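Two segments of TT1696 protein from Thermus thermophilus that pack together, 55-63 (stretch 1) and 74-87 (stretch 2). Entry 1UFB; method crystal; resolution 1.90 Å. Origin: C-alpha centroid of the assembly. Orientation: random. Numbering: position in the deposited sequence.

Stretch 1, residues 55-63: GHSILDLLA
Stretch 2, residues 74-87: DLVEAAKVLDKYYI

The two stretches form a near-antiparallel helix-helix contact in which the carboxylate of D83 binds the first turn of the opposing helix, with a small apolar interface beyond it on one side and an aromatic stack on the other.

Stretch 1 enters as a loop: G55 at phi/psi 84/-172, H56 at -121/7 and S57 at -89/107, before helix 58-63. Stretch 2 is already helical at D74, and a type I turn runs from D83 to Y86. The helix axes approach to 8.7 Å, with 150° between their N-to-C directions. CA atoms set the register: L59 to A79 at 5.2 Å, S57 to D83 at 5.8 Å, H56 to Y86 at 7.0 Å. The contact buries 555 Å² in all.

The unpaired amides of a helix N-terminus need acceptors, and two find them on D83 (chi1 -84°, m; chi2 -7°). I58 N donates to D83 OD1 at 2.7 Å (N-H...O 155°), and L59 N donates to D83 OD2 at 3.1 Å (162°). One carboxylate thus spans two successive amides. S57, chi1 167° (t), is the N-cap: its OG accepts from D60 N at 2.8 Å, and lies 3.3 Å from D83 OD2. A water reinforces the junction, donating to D83 O at 3.0 Å and weakly to H56 O at 3.2 Å.

Between the helices, A79 points its CB toward stretch 1, at the point of closest CA register. A79 CB lies 3.1 Å from I58 CG1, a tight contact, and 3.8 Å from both L59 CD2 and L62 CD1. I58 is off-rotamer (chi1 101°, chi2 129°). L59 (chi1 -92°, off; chi2 t) leaves its backbone sideways, yet its end inserts as a knob among V76, A79, K80 and D83, with CD2 3.7 Å from V76 CG1. One helical turn on from I58, L62 (m, t) points toward stretch 2 and brings CD1 to 4.1 Å from L75 CB. L75 is also m, t; V76 is t.

At the other end, the turn places Y86 (chi1 175°, t; chi2 67°) against H56 (chi1 -53°, m; chi2 -66°). Both CA-to-CB bonds point toward the opposite stretch. Their rings form an offset stack, centroids 3.8 Å apart and planes at 3°, so the rings are nearly parallel but slipped, with H56 CD2 over the Y86 face and Y86 OH over the H56 face. H56 CB adds a CH-pi contact, 3.8 Å from the Y86 ring centroid and 13° off its normal. H56 NE2 lies 3.3 Å from Y86 OH, while H56 ND1 is hydrogen-bonded elsewhere in the structure.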

# COMPACT_ATOMS: atom_id res chain seq x y z
N GLY A 55 -0.92 8.85 -10.76
CA GLY A 55 0.05 7.79 -10.84
C GLY A 55 0.95 7.58 -9.63
O GLY A 55 0.80 8.18 -8.57
N HIS A 56 1.93 6.71 -9.82
CA HIS A 56 2.82 6.35 -8.73
C HIS A 56 4.28 6.63 -8.98
O HIS A 56 5.09 6.35 -8.13
CB HIS A 56 2.58 4.85 -8.41
CG HIS A 56 1.14 4.57 -8.17
ND1 HIS A 56 0.48 5.10 -7.07
CD2 HIS A 56 0.20 3.94 -8.93
CE1 HIS A 56 -0.81 4.82 -7.17
NE2 HIS A 56 -1.01 4.12 -8.28
N SER A 57 4.58 7.31 -10.08
CA SER A 57 5.97 7.64 -10.43
C SER A 57 6.40 8.97 -9.82
O SER A 57 5.96 10.03 -10.31
CB SER A 57 6.12 7.75 -11.95
OG SER A 57 7.39 8.36 -12.24
N ILE A 58 7.24 8.96 -8.80
CA ILE A 58 7.61 10.25 -8.32
C ILE A 58 8.53 10.99 -9.38
O ILE A 58 8.62 12.24 -9.42
CB ILE A 58 8.14 10.18 -6.84
CG1 ILE A 58 9.57 10.24 -6.83
CG2 ILE A 58 7.47 9.02 -5.94
CD1 ILE A 58 9.82 11.25 -5.92
N LEU A 59 9.12 10.22 -10.29
CA LEU A 59 9.87 10.85 -11.41
C LEU A 59 8.90 11.69 -12.25
O LEU A 59 9.22 12.84 -12.62
CB LEU A 59 10.48 9.79 -12.35
CG LEU A 59 11.91 9.31 -12.09
CD1 LEU A 59 12.37 8.41 -13.28
CD2 LEU A 59 12.87 10.58 -12.03
N ASP A 60 7.75 11.14 -12.63
CA ASP A 60 6.80 11.96 -13.41
C ASP A 60 6.26 13.14 -12.55
O ASP A 60 6.02 14.23 -13.05
CB ASP A 60 5.55 11.19 -13.85
CG ASP A 60 5.80 10.23 -15.01
OD1 ASP A 60 6.16 10.67 -16.10
OD2 ASP A 60 5.60 9.02 -14.86
N LEU A 61 6.01 12.86 -11.26
CA LEU A 61 5.48 13.86 -10.34
C LEU A 61 6.39 15.09 -10.25
O LEU A 61 5.89 16.24 -10.16
CB LEU A 61 5.24 13.23 -8.94
CG LEU A 61 3.99 12.30 -9.03
CD1 LEU A 61 3.78 11.55 -7.68
CD2 LEU A 61 2.75 13.10 -9.36
N LEU A 62 7.70 14.84 -10.27
CA LEU A 62 8.68 15.90 -10.23
C LEU A 62 8.82 16.58 -11.58
O LEU A 62 9.07 17.76 -11.64
CB LEU A 62 10.05 15.34 -9.88
CG LEU A 62 10.28 14.97 -8.40
CD1 LEU A 62 11.63 14.22 -8.26
CD2 LEU A 62 10.29 16.22 -7.57
N ALA A 63 8.73 15.82 -12.67
CA ALA A 63 8.89 16.36 -14.03
C ALA A 63 7.76 17.23 -14.47
O ALA A 63 7.95 18.12 -15.31
CB ALA A 63 9.04 15.20 -15.07
N ASP A 74 19.40 15.81 -7.05
CA ASP A 74 19.36 14.77 -6.03
C ASP A 74 17.93 14.28 -5.79
O ASP A 74 17.75 13.12 -5.41
CB ASP A 74 20.10 15.22 -4.73
CG ASP A 74 19.30 16.18 -3.84
OD1 ASP A 74 18.37 16.91 -4.27
OD2 ASP A 74 19.68 16.22 -2.65
N LEU A 75 16.91 15.11 -6.08
CA LEU A 75 15.55 14.63 -5.92
C LEU A 75 15.17 13.64 -7.05
O LEU A 75 14.32 12.73 -6.88
CB LEU A 75 14.57 15.81 -5.89
CG LEU A 75 14.72 16.75 -4.67
CD1 LEU A 75 13.53 17.70 -4.63
CD2 LEU A 75 14.84 15.96 -3.37
N VAL A 76 15.77 13.84 -8.24
CA VAL A 76 15.51 12.96 -9.37
C VAL A 76 16.11 11.60 -9.02
O VAL A 76 15.50 10.55 -9.24
CB VAL A 76 16.17 13.53 -10.70
CG1 VAL A 76 15.95 12.57 -11.84
CG2 VAL A 76 15.56 14.88 -11.07
N GLU A 77 17.30 11.60 -8.44
CA GLU A 77 17.89 10.31 -8.08
C GLU A 77 17.06 9.66 -6.97
O GLU A 77 16.85 8.46 -7.01
CB GLU A 77 19.37 10.45 -7.71
CG GLU A 77 20.25 10.78 -9.00
CD GLU A 77 19.92 9.88 -10.29
OE1 GLU A 77 20.18 8.62 -10.29
OE2 GLU A 77 19.39 10.44 -11.31
N ALA A 78 16.60 10.44 -5.98
CA ALA A 78 15.76 9.86 -4.92
C ALA A 78 14.48 9.23 -5.56
O ALA A 78 14.00 8.16 -5.12
CB ALA A 78 15.32 10.97 -3.92
N ALA A 79 13.88 9.96 -6.51
CA ALA A 79 12.67 9.51 -7.20
C ALA A 79 12.92 8.14 -7.84
O ALA A 79 12.14 7.24 -7.70
CB ALA A 79 12.25 10.50 -8.30
N LYS A 80 14.04 7.96 -8.54
CA LYS A 80 14.29 6.69 -9.18
C LYS A 80 14.37 5.56 -8.20
O LYS A 80 13.97 4.46 -8.50
CB LYS A 80 15.63 6.71 -9.96
CG LYS A 80 15.75 7.74 -11.05
CD LYS A 80 17.14 7.62 -11.76
CE LYS A 80 17.27 8.70 -12.84
NZ LYS A 80 16.57 9.93 -12.32
N VAL A 81 14.95 5.82 -7.04
CA VAL A 81 15.04 4.77 -6.02
C VAL A 81 13.61 4.47 -5.45
O VAL A 81 13.16 3.33 -5.41
CB VAL A 81 15.93 5.23 -4.92
CG1 VAL A 81 15.97 4.18 -3.73
CG2 VAL A 81 17.38 5.48 -5.53
N LEU A 82 12.90 5.50 -5.06
CA LEU A 82 11.57 5.27 -4.47
C LEU A 82 10.60 4.61 -5.43
O LEU A 82 9.71 3.86 -5.02
CB LEU A 82 11.03 6.61 -3.97
CG LEU A 82 11.77 7.20 -2.74
CD1 LEU A 82 11.29 8.65 -2.51
CD2 LEU A 82 11.45 6.34 -1.47
N ASP A 83 10.80 4.83 -6.72
CA ASP A 83 9.86 4.34 -7.71
C ASP A 83 9.83 2.84 -7.80
O ASP A 83 8.82 2.25 -8.14
CB ASP A 83 10.12 4.99 -9.09
CG ASP A 83 9.43 6.37 -9.20
OD1 ASP A 83 8.68 6.69 -8.25
OD2 ASP A 83 9.62 7.12 -10.21
N LYS A 84 10.92 2.23 -7.41
CA LYS A 84 11.00 0.78 -7.37
C LYS A 84 10.33 0.21 -6.14
O LYS A 84 10.34 -1.01 -5.95
CB LYS A 84 12.44 0.33 -7.31
CG LYS A 84 13.26 0.91 -8.44
CD LYS A 84 12.67 0.53 -9.80
CE LYS A 84 13.83 0.41 -10.80
NZ LYS A 84 15.12 0.26 -10.02
N TYR A 85 9.76 1.05 -5.27
CA TYR A 85 9.12 0.52 -4.04
C TYR A 85 7.59 0.49 -4.09
O TYR A 85 6.98 0.08 -3.10
CB TYR A 85 9.57 1.32 -2.81
CG TYR A 85 11.09 1.25 -2.56
CD1 TYR A 85 11.78 2.32 -1.95
CD2 TYR A 85 11.80 0.11 -2.91
CE1 TYR A 85 13.18 2.25 -1.68
CE2 TYR A 85 13.21 0.02 -2.63
CZ TYR A 85 13.87 1.10 -2.02
OH TYR A 85 15.22 1.06 -1.67
N TYR A 86 6.98 0.97 -5.19
CA TYR A 86 5.53 0.95 -5.24
C TYR A 86 4.98 -0.49 -5.40
O TYR A 86 4.14 -0.95 -4.63
CB TYR A 86 5.03 1.90 -6.35
CG TYR A 86 3.53 1.82 -6.52
CD1 TYR A 86 2.66 2.27 -5.50
CD2 TYR A 86 2.99 1.15 -7.65
CE1 TYR A 86 1.22 2.03 -5.62
CE2 TYR A 86 1.64 0.90 -7.76
CZ TYR A 86 0.76 1.34 -6.77
OH TYR A 86 -0.56 1.10 -7.02
N ILE A 87 5.49 -1.23 -6.37
CA ILE A 87 5.01 -2.58 -6.59
C ILE A 87 5.88 -3.74 -6.00
O ILE A 87 5.34 -4.60 -5.30
CB ILE A 87 4.71 -2.82 -8.16
CG1 ILE A 87 3.25 -2.37 -8.45
CG2 ILE A 87 4.80 -4.36 -8.53
CD1 ILE A 87 2.86 -2.09 -9.98
O HOH W 1 6.48 3.73 -9.33